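Local coordinates for periplasmic cell division protein (SufI) (Aquifex aeolicus, PDB 6SYY), which binds four copper ions and, as a multicopper oxidase, probably oxidises its substrates while reducing dioxygen to water, at residues 260-265 and 290-295; 274-279 and 299-304; 66-71 and 82-87; 106-111 and 139-144. One frame throughout, in Å; residues are numbered along the deposited sequence.

Contact 1: 260-265 and 290-295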
loop_
_atom_site.group_PDB
_atom_site.type_symbol
_atom_site.label_atom_id
_atom_site.label_comp_id
_atom_site.label_asym_id
_atom_site.label_seq_id
_atom_site.Cartn_x
_atom_site.Cartn_y
_atom_site.Cartn_z
ATOM N N PRO A 260 -5.687 -10.537 -1.437
ATOM C CA PRO A 260 -4.644 -10.314 -2.439
ATOM C C PRO A 260 -5.184 -10.545 -3.843
ATOM O O PRO A 260 -6.170 -11.255 -4.052
ATOM C CB PRO A 260 -3.591 -11.371 -2.079
ATOM C CG PRO A 260 -4.410 -12.514 -1.574
ATOM C CD PRO A 260 -5.619 -11.897 -0.875
ATOM N N TYR A 261 -4.511 -9.934 -4.812
ATOM C CA TYR A 261 -4.901 -10.040 -6.210
ATOM C C TYR A 261 -3.767 -10.623 -7.038
ATOM O O TYR A 261 -2.591 -10.339 -6.791
ATOM C CB TYR A 261 -5.299 -8.679 -6.786
ATOM C CG TYR A 261 -6.433 -8.040 -6.040
ATOM C CD1 TYR A 261 -6.194 -7.264 -4.912
ATOM C CD2 TYR A 261 -7.742 -8.217 -6.451
ATOM C CE1 TYR A 261 -7.225 -6.681 -4.217
ATOM C CE2 TYR A 261 -8.782 -7.636 -5.762
ATOM C CZ TYR A 261 -8.517 -6.872 -4.644
ATOM O OH TYR A 261 -9.551 -6.295 -3.953
ATOM N N ARG A 262 -4.134 -11.437 -8.020
ATOM C CA ARG A 262 -3.216 -11.916 -9.049
ATOM C C ARG A 262 -3.745 -11.347 -10.362
ATOM O O ARG A 262 -4.708 -11.873 -10.928
ATOM C CB ARG A 262 -3.140 -13.443 -9.058
ATOM C CG ARG A 262 -2.078 -14.012 -9.987
ATOM C CD ARG A 262 -1.987 -15.537 -9.910
ATOM N NE ARG A 262 -1.496 -16.020 -8.619
ATOM C CZ ARG A 262 -0.209 -16.150 -8.302
ATOM N NH1 ARG A 262 0.732 -15.824 -9.177
ATOM N NH2 ARG A 262 0.140 -16.603 -7.104
ATOM N N LEU A 263 -3.130 -10.265 -10.837
ATOM C CA LEU A 263 -3.685 -9.454 -11.916
ATOM C C LEU A 263 -3.017 -9.767 -13.247
ATOM O O LEU A 263 -1.785 -9.820 -13.332
ATOM C CB LEU A 263 -3.521 -7.968 -11.604
ATOM C CG LEU A 263 -4.100 -7.515 -10.271
ATOM C CD1 LEU A 263 -3.766 -6.062 -10.056
ATOM C CD2 LEU A 263 -5.605 -7.738 -10.238
ATOM N N ALA A 264 -3.832 -9.947 -14.287
ATOM C CA ALA A 264 -3.354 -10.097 -15.654
ATOM C C ALA A 264 -4.187 -9.209 -16.569
ATOM O O ALA A 264 -5.256 -8.723 -16.191
ATOM C CB ALA A 264 -3.420 -11.556 -16.131
ATOM N N LEU A 265 -3.678 -8.991 -17.781
ATOM C CA LEU A 265 -4.370 -8.222 -18.811
ATOM C C LEU A 265 -4.728 -9.171 -19.946
ATOM O O LEU A 265 -3.843 -9.672 -20.646
ATOM C CB LEU A 265 -3.506 -7.064 -19.305
ATOM C CG LEU A 265 -3.329 -5.950 -18.273
ATOM C CD1 LEU A 265 -2.228 -4.986 -18.683
ATOM C CD2 LEU A 265 -4.645 -5.213 -18.079
ATOM N N VAL A 290 6.463 -8.851 -17.567
ATOM C CA VAL A 290 5.696 -9.928 -16.956
ATOM C C VAL A 290 4.384 -10.064 -17.714
ATOM O O VAL A 290 4.063 -9.264 -18.595
ATOM C CB VAL A 290 5.409 -9.675 -15.461
ATOM C CG1 VAL A 290 6.701 -9.553 -14.674
ATOM C CG2 VAL A 290 4.539 -8.431 -15.291
ATOM N N ASN A 291 3.622 -11.098 -17.360
ATOM C CA ASN A 291 2.243 -11.225 -17.811
ATOM C C ASN A 291 1.276 -11.386 -16.644
ATOM O O ASN A 291 0.087 -11.642 -16.868
ATOM C CB ASN A 291 2.097 -12.382 -18.811
ATOM C CG ASN A 291 2.650 -13.696 -18.286
ATOM O OD1 ASN A 291 2.445 -14.057 -17.129
ATOM N ND2 ASN A 291 3.358 -14.420 -19.146
ATOM N N GLU A 292 1.753 -11.241 -15.407
ATOM C CA GLU A 292 0.888 -11.194 -14.235
ATOM C C GLU A 292 1.678 -10.635 -13.061
ATOM O O GLU A 292 2.910 -10.694 -13.030
ATOM C CB GLU A 292 0.319 -12.574 -13.879
ATOM C CG GLU A 292 1.360 -13.606 -13.510
ATOM C CD GLU A 292 0.757 -14.802 -12.807
ATOM O OE1 GLU A 292 0.837 -14.857 -11.563
ATOM O OE2 GLU A 292 0.194 -15.680 -13.495
ATOM N N ILE A 293 0.946 -10.089 -12.091
ATOM C CA ILE A 293 1.535 -9.576 -10.859
ATOM C C ILE A 293 0.646 -9.959 -9.685
ATOM O O ILE A 293 -0.587 -9.924 -9.777
ATOM C CB ILE A 293 1.741 -8.048 -10.897
ATOM C CG1 ILE A 293 0.436 -7.333 -11.259
ATOM C CG2 ILE A 293 2.859 -7.681 -11.856
ATOM C CD1 ILE A 293 0.498 -5.844 -11.036
ATOM N N LEU A 294 1.283 -10.332 -8.581
ATOM C CA LEU A 294 0.610 -10.637 -7.327
ATOM C C LEU A 294 0.801 -9.443 -6.404
ATOM O O LEU A 294 1.937 -9.020 -6.166
ATOM C CB LEU A 294 1.188 -11.907 -6.705
ATOM C CG LEU A 294 0.505 -12.548 -5.499
ATOM C CD1 LEU A 294 -0.888 -13.015 -5.871
ATOM C CD2 LEU A 294 1.344 -13.713 -5.002
ATOM N N VAL A 295 -0.298 -8.892 -5.902
ATOM C CA VAL A 295 -0.248 -7.695 -5.071
ATOM C C VAL A 295 -1.127 -7.911 -3.845
ATOM O O VAL A 295 -2.336 -8.143 -3.967
ATOM C CB VAL A 295 -0.664 -6.436 -5.852
ATOM C CG1 VAL A 295 -1.878 -6.713 -6.727
ATOM C CG2 VAL A 295 -0.906 -5.270 -4.904
HETATM O O HOH W 1 -1.313 -10.095 -18.801
#
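Glu292 OE1 takes the shortest polar bond here, a salt bridge of 2.6 Å from Arg262 NH1. The nitrogen meets the oxygen nearly along its C-O axis, and OE1 lies only 1° out of the guanidinium plane. The carboxylate itself is turned 61° from that plane. Arg262 CG is anti to the backbone N (chi1 -173°) and lies 3.4 Å from Glu292 OE1. Leu294 CD1 lies over one face of the guanidinium, 3.8 Å above the plane and displaced from the centre toward the outer atoms. Three other groups help hold the ion pair in place. Arg262 NH2 donates to His323 O, its NE donates weakly to Pro322 O, and Glu292 OE2 pairs with Arg271. On the face of Tyr261, Leu263, Ile293 and Val295 the contacts across the strands are apolar; Tyr261 OH bonds to Ser256 OG. Val295 CG1 sits 3.9 Å from Leu263 CD1 and also touches Tyr261 CB. Leu263 CB meets Ile293 CG1 at 4.0 Å. The backbones are joined by paired bonds at Tyr261 with Val295 and at Leu263 with Ile293; Leu263 N to Ile293 O measures 2.8 Å. Between these pairs lies Arg262 with Leu294, a non-hydrogen-bonded pair. Past them, a water accepts from Leu265 N at 2.8 Å and donates to Asn291 O, joining the two segments. This antiparallel pair is part of a plastocyanin-like (cupredoxin) domain of the multicopper oxidase.

Contact 2: 274-279 and 299-304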
loop_
_atom_site.group_PDB
_atom_site.type_symbol
_atom_site.label_atom_id
_atom_site.label_comp_id
_atom_site.label_asym_id
_atom_site.label_seq_id
_atom_site.Cartn_x
_atom_site.Cartn_y
_atom_site.Cartn_z
ATOM N N PHE A 274 3.164 -6.651 -20.034
ATOM C CA PHE A 274 3.340 -5.348 -19.408
ATOM C C PHE A 274 4.590 -5.426 -18.540
ATOM O O PHE A 274 5.210 -6.487 -18.410
ATOM C CB PHE A 274 2.096 -4.918 -18.619
ATOM C CG PHE A 274 1.688 -5.876 -17.542
ATOM C CD1 PHE A 274 1.973 -5.604 -16.212
ATOM C CD2 PHE A 274 0.998 -7.040 -17.850
ATOM C CE1 PHE A 274 1.593 -6.478 -15.209
ATOM C CE2 PHE A 274 0.612 -7.921 -16.851
ATOM C CZ PHE A 274 0.912 -7.638 -15.527
ATOM N N TRP A 275 4.967 -4.292 -17.951
ATOM C CA TRP A 275 6.243 -4.176 -17.258
ATOM C C TRP A 275 6.056 -3.642 -15.848
ATOM O O TRP A 275 5.431 -2.597 -15.654
ATOM C CB TRP A 275 7.196 -3.256 -18.017
ATOM C CG TRP A 275 7.590 -3.778 -19.350
ATOM C CD1 TRP A 275 8.733 -4.451 -19.659
ATOM C CD2 TRP A 275 6.843 -3.670 -20.564
ATOM N NE1 TRP A 275 8.747 -4.771 -20.995
ATOM C CE2 TRP A 275 7.596 -4.302 -21.574
ATOM C CE3 TRP A 275 5.607 -3.105 -20.897
ATOM C CZ2 TRP A 275 7.160 -4.382 -22.890
ATOM C CZ3 TRP A 275 5.175 -3.183 -22.203
ATOM C CH2 TRP A 275 5.953 -3.813 -23.185
ATOM N N VAL A 276 6.614 -4.353 -14.872
ATOM C CA VAL A 276 6.766 -3.797 -13.533
ATOM C C VAL A 276 7.905 -2.791 -13.575
ATOM O O VAL A 276 9.024 -3.120 -13.986
ATOM C CB VAL A 276 7.044 -4.899 -12.503
ATOM C CG1 VAL A 276 7.278 -4.290 -11.124
ATOM C CG2 VAL A 276 5.902 -5.893 -12.468
ATOM N N ILE A 277 7.627 -1.558 -13.168
ATOM C CA ILE A 277 8.674 -0.550 -13.095
ATOM C C ILE A 277 8.937 -0.063 -11.678
ATOM O O ILE A 277 10.009 0.514 -11.429
ATOM C CB ILE A 277 8.371 0.647 -14.022
ATOM C CG1 ILE A 277 7.067 1.334 -13.609
ATOM C CG2 ILE A 277 8.351 0.195 -15.481
ATOM C CD1 ILE A 277 6.937 2.755 -14.129
ATOM N N GLY A 278 8.029 -0.284 -10.735
ATOM C CA GLY A 278 8.238 0.206 -9.388
ATOM C C GLY A 278 7.466 -0.604 -8.377
ATOM O O GLY A 278 6.480 -1.274 -8.704
ATOM N N VAL A 279 7.939 -0.540 -7.133
ATOM C CA VAL A 279 7.266 -1.169 -6.003
ATOM C C VAL A 279 7.102 -0.124 -4.905
ATOM O O VAL A 279 7.241 1.078 -5.159
ATOM C CB VAL A 279 8.040 -2.405 -5.507
ATOM C CG1 VAL A 279 7.965 -3.525 -6.540
ATOM C CG2 VAL A 279 9.485 -2.044 -5.235
ATOM N N GLU A 299 0.871 -3.575 -0.503
ATOM C CA GLU A 299 1.792 -3.492 -1.624
ATOM C C GLU A 299 1.321 -2.443 -2.625
ATOM O O GLU A 299 0.127 -2.138 -2.733
ATOM C CB GLU A 299 1.927 -4.846 -2.321
ATOM C CG GLU A 299 2.750 -5.874 -1.556
ATOM C CD GLU A 299 3.069 -7.103 -2.393
ATOM O OE1 GLU A 299 2.131 -7.704 -2.961
ATOM O OE2 GLU A 299 4.262 -7.464 -2.494
ATOM N N ARG A 300 2.282 -1.876 -3.350
ATOM C CA ARG A 300 2.005 -0.997 -4.477
ATOM C C ARG A 300 2.919 -1.403 -5.621
ATOM O O ARG A 300 4.135 -1.506 -5.438
ATOM C CB ARG A 300 2.211 0.483 -4.117
ATOM C CG ARG A 300 1.171 1.062 -3.155
ATOM C CD ARG A 300 1.671 1.035 -1.727
ATOM N NE ARG A 300 2.879 1.841 -1.575
ATOM C CZ ARG A 300 3.678 1.793 -0.515
ATOM N NH1 ARG A 300 3.400 0.966 0.487
ATOM N NH2 ARG A 300 4.760 2.563 -0.459
ATOM N N ILE A 301 2.333 -1.650 -6.790
ATOM C CA ILE A 301 3.074 -2.054 -7.979
ATOM C C ILE A 301 2.814 -1.017 -9.064
ATOM O O ILE A 301 1.660 -0.783 -9.442
ATOM C CB ILE A 301 2.668 -3.460 -8.456
ATOM C CG1 ILE A 301 2.654 -4.446 -7.287
ATOM C CG2 ILE A 301 3.611 -3.951 -9.552
ATOM C CD1 ILE A 301 4.014 -4.667 -6.647
ATOM N N ASP A 302 3.881 -0.380 -9.545
ATOM C CA ASP A 302 3.807 0.503 -10.702
ATOM C C ASP A 302 4.097 -0.303 -11.963
ATOM O O ASP A 302 5.139 -0.964 -12.055
ATOM C CB ASP A 302 4.806 1.656 -10.583
ATOM C CG ASP A 302 4.401 2.683 -9.540
ATOM O OD1 ASP A 302 4.089 2.289 -8.397
ATOM O OD2 ASP A 302 4.410 3.889 -9.866
ATOM N N ILE A 303 3.182 -0.248 -12.928
ATOM C CA ILE A 303 3.349 -0.975 -14.179
ATOM C C ILE A 303 3.226 -0.023 -15.359
ATOM O O ILE A 303 2.568 1.020 -15.281
ATOM C CB ILE A 303 2.339 -2.134 -14.335
ATOM C CG1 ILE A 303 0.907 -1.594 -14.415
ATOM C CG2 ILE A 303 2.520 -3.158 -13.212
ATOM C CD1 ILE A 303 -0.121 -2.627 -14.848
ATOM N N LEU A 304 3.883 -0.395 -16.456
ATOM C CA LEU A 304 3.706 0.230 -17.761
ATOM C C LEU A 304 2.970 -0.745 -18.666
ATOM O O LEU A 304 3.343 -1.920 -18.750
ATOM C CB LEU A 304 5.047 0.612 -18.395
ATOM C CG LEU A 304 5.893 1.742 -17.798
ATOM C CD1 LEU A 304 7.179 1.908 -18.593
ATOM C CD2 LEU A 304 5.124 3.056 -17.737
HETATM O O HOH W 2 6.144 3.248 -6.734
#
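Ile277 CG1 stands between the backbone N and the carbonyl carbon (chi1 61°), while Leu304 CG is anti to its own carbonyl carbon (chi1 -69°). The two side chains cross at about a right angle, with Ile277 CG2 3.7 Å from Leu304 CG. Ile277 CG1 also rests 3.4 Å from Asp302 O. That oxygen accepts two bonds from the same face of its plane. Ile277 N reaches it at 2.8 Å and Gly278 N at 3.2 Å. Two residues thus face one, a classic beta bulge in an antiparallel strand pair of the cupredoxin fold. Gly278 has no side chain, and a CB there would sit tight against Asp302 CB. Its carbonyl O accepts from Asp302 N, which lies above the carbonyl plane. Asp302 sends its carboxylate to Arg249 by a salt bridge and to Thr155 OG1. On this same face of the pair is Trp275; Leu304 O lies in the plane of its ring, at the edge, 3.3 Å from CE3. The face of Val276 and Ile303 is apolar. Phe274 CD1 meets Ile303 CD1 at 3.9 Å, and Val276 CG1 meets Ile301 CG2 at 4.0 Å. Ile293 of strand 293-295 touches all four of these residues. Arg300 donates through NE to Thr155 O and pairs with Asp479; its side chain comes within about 3 Å of that of the copper ligand His120.

Contact 3: 66-71 and 82-87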
loop_
_atom_site.group_PDB
_atom_site.type_symbol
_atom_site.label_atom_id
_atom_site.label_comp_id
_atom_site.label_asym_id
_atom_site.label_seq_id
_atom_site.Cartn_x
_atom_site.Cartn_y
_atom_site.Cartn_z
ATOM N N THR A 66 -8.510 16.331 7.524
ATOM C CA THR A 66 -9.628 16.063 8.417
ATOM C C THR A 66 -10.327 14.780 7.998
ATOM O O THR A 66 -10.775 14.658 6.855
ATOM C CB THR A 66 -10.618 17.225 8.419
ATOM O OG1 THR A 66 -9.921 18.442 8.702
ATOM C CG2 THR A 66 -11.688 16.996 9.476
ATOM N N ALA A 67 -10.419 13.827 8.924
ATOM C CA ALA A 67 -11.249 12.647 8.732
ATOM C C ALA A 67 -12.653 12.955 9.232
ATOM O O ALA A 67 -12.819 13.484 10.333
ATOM C CB ALA A 67 -10.673 11.441 9.471
ATOM N N LYS A 68 -13.658 12.639 8.421
ATOM C CA LYS A 68 -15.020 12.997 8.778
ATOM C C LYS A 68 -15.997 12.027 8.133
ATOM O O LYS A 68 -15.688 11.365 7.136
ATOM C CB LYS A 68 -15.349 14.437 8.357
ATOM C CG LYS A 68 -15.454 14.638 6.852
ATOM C CD LYS A 68 -16.082 15.984 6.526
ATOM C CE LYS A 68 -16.461 16.060 5.060
ATOM N NZ LYS A 68 -17.078 17.365 4.692
ATOM N N TRP A 69 -17.187 11.954 8.723
ATOM C CA TRP A 69 -18.291 11.217 8.130
ATOM C C TRP A 69 -18.980 12.054 7.063
ATOM O O TRP A 69 -19.125 13.272 7.203
ATOM C CB TRP A 69 -19.306 10.818 9.198
ATOM C CG TRP A 69 -18.864 9.665 10.008
ATOM C CD1 TRP A 69 -18.439 9.687 11.301
ATOM C CD2 TRP A 69 -18.789 8.303 9.576
ATOM N NE1 TRP A 69 -18.111 8.416 11.706
ATOM C CE2 TRP A 69 -18.313 7.549 10.664
ATOM C CE3 TRP A 69 -19.079 7.648 8.374
ATOM C CZ2 TRP A 69 -18.123 6.170 10.588
ATOM C CZ3 TRP A 69 -18.889 6.282 8.299
ATOM C CH2 TRP A 69 -18.415 5.556 9.400
ATOM N N THR A 70 -19.400 11.387 5.993
ATOM C CA THR A 70 -20.139 12.005 4.900
ATOM C C THR A 70 -20.885 10.894 4.168
ATOM O O THR A 70 -20.918 9.746 4.624
ATOM C CB THR A 70 -19.203 12.791 3.971
ATOM O OG1 THR A 70 -19.977 13.580 3.063
ATOM C CG2 THR A 70 -18.304 11.847 3.176
ATOM N N THR A 71 -21.492 11.235 3.034
ATOM C CA THR A 71 -22.170 10.264 2.184
ATOM C C THR A 71 -21.624 10.376 0.772
ATOM O O THR A 71 -21.618 11.467 0.193
ATOM C CB THR A 71 -23.681 10.483 2.169
ATOM O OG1 THR A 71 -23.958 11.821 1.736
ATOM C CG2 THR A 71 -24.262 10.271 3.554
ATOM N N MET A 82 -19.778 6.977 4.567
ATOM C CA MET A 82 -18.366 6.634 4.515
ATOM C C MET A 82 -17.538 7.703 5.215
ATOM O O MET A 82 -17.987 8.832 5.437
ATOM C CB MET A 82 -17.877 6.467 3.072
ATOM C CG MET A 82 -18.427 5.245 2.367
ATOM S SD MET A 82 -17.685 5.029 0.746
ATOM C CE MET A 82 -15.989 4.690 1.206
ATOM N N LEU A 83 -16.310 7.321 5.555
ATOM C CA LEU A 83 -15.307 8.244 6.064
ATOM C C LEU A 83 -14.429 8.728 4.917
ATOM O O LEU A 83 -14.142 7.981 3.979
ATOM C CB LEU A 83 -14.446 7.564 7.132
ATOM C CG LEU A 83 -15.073 7.249 8.497
ATOM C CD1 LEU A 83 -14.252 6.205 9.246
ATOM C CD2 LEU A 83 -15.194 8.512 9.329
ATOM N N VAL A 84 -14.014 9.991 4.985
ATOM C CA VAL A 84 -13.102 10.550 3.994
ATOM C C VAL A 84 -12.065 11.395 4.710
ATOM O O VAL A 84 -12.324 11.971 5.770
ATOM C CB VAL A 84 -13.822 11.401 2.917
ATOM C CG1 VAL A 84 -14.763 10.547 2.092
ATOM C CG2 VAL A 84 -14.567 12.566 3.551
ATOM N N TYR A 85 -10.874 11.447 4.128
ATOM C CA TYR A 85 -9.886 12.455 4.479
ATOM C C TYR A 85 -10.166 13.688 3.629
ATOM O O TYR A 85 -10.175 13.603 2.396
ATOM C CB TYR A 85 -8.466 11.941 4.234
ATOM C CG TYR A 85 -7.953 10.950 5.260
ATOM C CD1 TYR A 85 -8.001 11.235 6.620
ATOM C CD2 TYR A 85 -7.409 9.733 4.865
ATOM C CE1 TYR A 85 -7.521 10.328 7.561
ATOM C CE2 TYR A 85 -6.928 8.823 5.794
ATOM C CZ TYR A 85 -6.987 9.123 7.140
ATOM O OH TYR A 85 -6.509 8.218 8.061
ATOM N N GLU A 86 -10.427 14.820 4.279
ATOM C CA GLU A 86 -10.667 16.075 3.576
ATOM C C GLU A 86 -9.399 16.916 3.607
ATOM O O GLU A 86 -8.886 17.241 4.684
ATOM C CB GLU A 86 -11.838 16.858 4.170
ATOM C CG GLU A 86 -12.083 18.175 3.431
ATOM C CD GLU A 86 -13.476 18.740 3.637
ATOM O OE1 GLU A 86 -14.228 18.200 4.473
ATOM O OE2 GLU A 86 -13.817 19.732 2.957
ATOM N N ILE A 87 -8.897 17.255 2.423
ATOM C CA ILE A 87 -7.720 18.094 2.256
ATOM C C ILE A 87 -8.066 19.126 1.197
ATOM O O ILE A 87 -8.244 18.775 0.024
ATOM C CB ILE A 87 -6.486 17.288 1.835
ATOM C CG1 ILE A 87 -6.207 16.167 2.834
ATOM C CG2 ILE A 87 -5.285 18.202 1.707
ATOM C CD1 ILE A 87 -5.201 15.155 2.339
HETATM O O HOH W 3 -9.039 19.564 6.382
#
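Leu83 CD2 lies over the Trp69 indole in the tight part of this beta hairpin, formed by strands 63-72 and 80-86. It is 3.6 Å from the centroid of the five-membered ring and 12° off the ring normal, a CH-pi contact. Trp69 NE1 also donates weakly to Ser111 O. An alanine in place of Trp69 would probably uncover Leu83 CD2 and leave Ser111 O without this donor. On the same face Ala67 CB packs obliquely on the Tyr85 ring, 3.8 Å from CE1, and Phe107 touches both residues. The backbone ladder is complete through Thr66 with Glu86, Lys68 with Val84 and Thr70 with Met82. The other face is looser and partly open to solvent toward Thr66 and Glu86. Lys68 CG lies between its backbone N and carbonyl carbon (chi1 70°), and the extended chain runs alongside Val84. Its NZ forms a salt bridge of 3.0 Å with Glu86 OE1, on the syn side but 27° out of the carboxylate plane. NZ also hydrogen-bonds to Tyr91 OH, its stronger partner. Thr70 CG2 touches Val84 CG2 at 3.8 Å; the two side chains cross at about a right angle. At the Thr66 end one water joins the strands, 2.7 Å from Thr66 OG1 and donating to Glu86 O at 2.9 Å.

Contact 4: 106-111 and 139-144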
loop_
_atom_site.group_PDB
_atom_site.type_symbol
_atom_site.label_atom_id
_atom_site.label_comp_id
_atom_site.label_asym_id
_atom_site.label_seq_id
_atom_site.Cartn_x
_atom_site.Cartn_y
_atom_site.Cartn_z
ATOM N N ASP A 106 -1.204 18.463 9.917
ATOM C CA ASP A 106 -2.035 18.352 11.109
ATOM C C ASP A 106 -3.209 17.445 10.787
ATOM O O ASP A 106 -3.937 17.690 9.817
ATOM C CB ASP A 106 -2.557 19.713 11.584
ATOM C CG ASP A 106 -1.473 20.759 11.668
ATOM O OD1 ASP A 106 -1.552 21.759 10.922
ATOM O OD2 ASP A 106 -0.534 20.574 12.468
ATOM N N PHE A 107 -3.388 16.402 11.589
ATOM C CA PHE A 107 -4.540 15.523 11.456
ATOM C C PHE A 107 -5.646 16.013 12.381
ATOM O O PHE A 107 -5.477 16.023 13.605
ATOM C CB PHE A 107 -4.170 14.078 11.782
ATOM C CG PHE A 107 -5.359 13.182 11.972
ATOM C CD1 PHE A 107 -6.376 13.143 11.027
ATOM C CD2 PHE A 107 -5.464 12.375 13.094
ATOM C CE1 PHE A 107 -7.478 12.319 11.199
ATOM C CE2 PHE A 107 -6.562 11.544 13.273
ATOM C CZ PHE A 107 -7.569 11.516 12.326
ATOM N N VAL A 108 -6.770 16.415 11.798
ATOM C CA VAL A 108 -7.953 16.809 12.554
ATOM C C VAL A 108 -8.939 15.651 12.509
ATOM O O VAL A 108 -9.355 15.219 11.426
ATOM C CB VAL A 108 -8.573 18.096 11.993
ATOM C CG1 VAL A 108 -9.706 18.566 12.888
ATOM C CG2 VAL A 108 -7.503 19.165 11.845
ATOM N N ASN A 109 -9.314 15.144 13.679
ATOM C CA ASN A 109 -10.077 13.903 13.788
ATOM C C ASN A 109 -11.540 14.224 14.074
ATOM O O ASN A 109 -11.903 14.564 15.202
ATOM C CB ASN A 109 -9.489 13.007 14.874
ATOM C CG ASN A 109 -10.159 11.647 14.931
ATOM O OD1 ASN A 109 -10.882 11.258 14.011
ATOM N ND2 ASN A 109 -9.912 10.911 16.008
ATOM N N ASN A 110 -12.383 14.098 13.052
ATOM C CA ASN A 110 -13.831 14.152 13.211
ATOM C C ASN A 110 -14.465 12.823 12.817
ATOM O O ASN A 110 -15.613 12.778 12.371
ATOM C CB ASN A 110 -14.430 15.296 12.391
ATOM C CG ASN A 110 -13.975 16.662 12.870
ATOM O OD1 ASN A 110 -13.631 16.839 14.038
ATOM N ND2 ASN A 110 -13.979 17.639 11.968
ATOM N N SER A 111 -13.716 11.731 12.967
ATOM C CA SER A 111 -14.187 10.415 12.557
ATOM C C SER A 111 -15.108 9.759 13.576
ATOM O O SER A 111 -15.715 8.730 13.259
ATOM C CB SER A 111 -12.995 9.493 12.288
ATOM O OG SER A 111 -12.328 9.160 13.494
ATOM N N GLY A 139 -12.662 14.895 17.820
ATOM C CA GLY A 139 -12.554 16.303 18.128
ATOM C C GLY A 139 -11.145 16.796 18.370
ATOM O O GLY A 139 -10.946 18.011 18.496
ATOM N N GLU A 140 -10.159 15.907 18.431
ATOM C CA GLU A 140 -8.785 16.289 18.717
ATOM C C GLU A 140 -7.953 16.343 17.440
ATOM O O GLU A 140 -8.354 15.873 16.371
ATOM C CB GLU A 140 -8.154 15.327 19.731
ATOM C CG GLU A 140 -8.527 15.644 21.183
ATOM C CD GLU A 140 -7.855 14.726 22.189
ATOM O OE1 GLU A 140 -7.176 13.759 21.766
ATOM O OE2 GLU A 140 -8.013 14.975 23.405
ATOM N N THR A 141 -6.770 16.931 17.572
ATOM C CA THR A 141 -5.867 17.152 16.453
ATOM C C THR A 141 -4.494 16.615 16.817
ATOM O O THR A 141 -3.996 16.879 17.918
ATOM C CB THR A 141 -5.778 18.646 16.106
ATOM O OG1 THR A 141 -7.044 19.102 15.612
ATOM C CG2 THR A 141 -4.706 18.896 15.057
ATOM N N TYR A 142 -3.885 15.857 15.907
ATOM C CA TYR A 142 -2.489 15.470 16.056
ATOM C C TYR A 142 -1.654 16.281 15.077
ATOM O O TYR A 142 -1.802 16.140 13.860
ATOM C CB TYR A 142 -2.262 13.976 15.833
ATOM C CG TYR A 142 -0.843 13.587 16.174
ATOM C CD1 TYR A 142 -0.439 13.470 17.495
ATOM C CD2 TYR A 142 0.102 13.384 15.179
ATOM C CE1 TYR A 142 0.860 13.135 17.818
ATOM C CE2 TYR A 142 1.405 13.050 15.494
ATOM C CZ TYR A 142 1.776 12.927 16.816
ATOM O OH TYR A 142 3.072 12.596 17.137
ATOM N N SER A 143 -0.781 17.123 15.617
ATOM C CA SER A 143 0.150 17.907 14.820
ATOM C C SER A 143 1.421 17.091 14.635
ATOM O O SER A 143 2.181 16.886 15.588
ATOM C CB SER A 143 0.446 19.236 15.503
ATOM O OG SER A 143 1.549 19.873 14.889
ATOM N N TYR A 144 1.646 16.616 13.423
ATOM C CA TYR A 144 2.866 15.888 13.121
ATOM C C TYR A 144 4.037 16.858 13.097
ATOM O O TYR A 144 4.012 17.820 12.319
ATOM C CB TYR A 144 2.748 15.182 11.776
ATOM C CG TYR A 144 1.708 14.095 11.734
ATOM C CD1 TYR A 144 0.368 14.394 11.520
ATOM C CD2 TYR A 144 2.067 12.764 11.898
ATOM C CE1 TYR A 144 -0.584 13.400 11.478
ATOM C CE2 TYR A 144 1.124 11.764 11.855
ATOM C CZ TYR A 144 -0.200 12.084 11.644
ATOM O OH TYR A 144 -1.136 11.078 11.606
HETATM O O HOH W 4 0.264 22.209 14.276
#
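Asn109 N donates to Glu140 O at 2.9 Å, and Gly139 N returns a bond to Asn109 O at 2.7 Å. Phe107 and Tyr142 bond in both directions, each at 2.8 Å between N and O. Through Phe107 and Tyr142, strand 141-143 pairs antiparallel with strand 102-110 in the first cupredoxin-type domain; Glu140 and Gly139 extend the bonding beyond it. Among the side chains, Asn109 OD1 accepts from Ser111 N, an Asx turn, and from Ser111 OG at 2.6 Å, the hydroxyl lying in the amide plane on a lone pair. Asn109 ND2 donates to Glu113 O and Val136 O. An alanine at Asn109 would probably leave Ser111 N and OG without this acceptor and the carbonyls of Glu113 and Val136 without this donor. One water links Asp106 OD2, to which it donates at 2.6 Å, with Ser143 OG. Asp106 OD2 also pairs with Arg62, and Tyr144 OH bonds to Ile117 O. Apolar contacts gather on the Phe107 face. Phe107 CB meets the edge of the Tyr144 ring, 3.7 Å from CE1. Tyr142 CD2 sits over the centre of that ring.

In the fold
The four contacts form two pairs. Contacts 1 and 2 have centres 10 Å apart, and their segments alternate along the chain. They join through a probable hydrogen bond from Val290 N to Phe274 O of 2.8 Å. Contacts 3 and 4, with centres 12 Å apart, share strands 63-72 and 102-110 as neighbours; Ala67 O lies 2.8 Å from Asn110 N. The pairs do not touch: nearest atoms of contacts 2 and 3 are about 14 Å apart. Contact 2 lies on the opposite side of the chain's centre from contacts 3 and 4. It comes nearest the metal sites: the side chain of Arg300 is about 6 Å from a bound copper ion. Those of Tyr85, Tyr144 and Pro260 stay about 10 to 11 Å away.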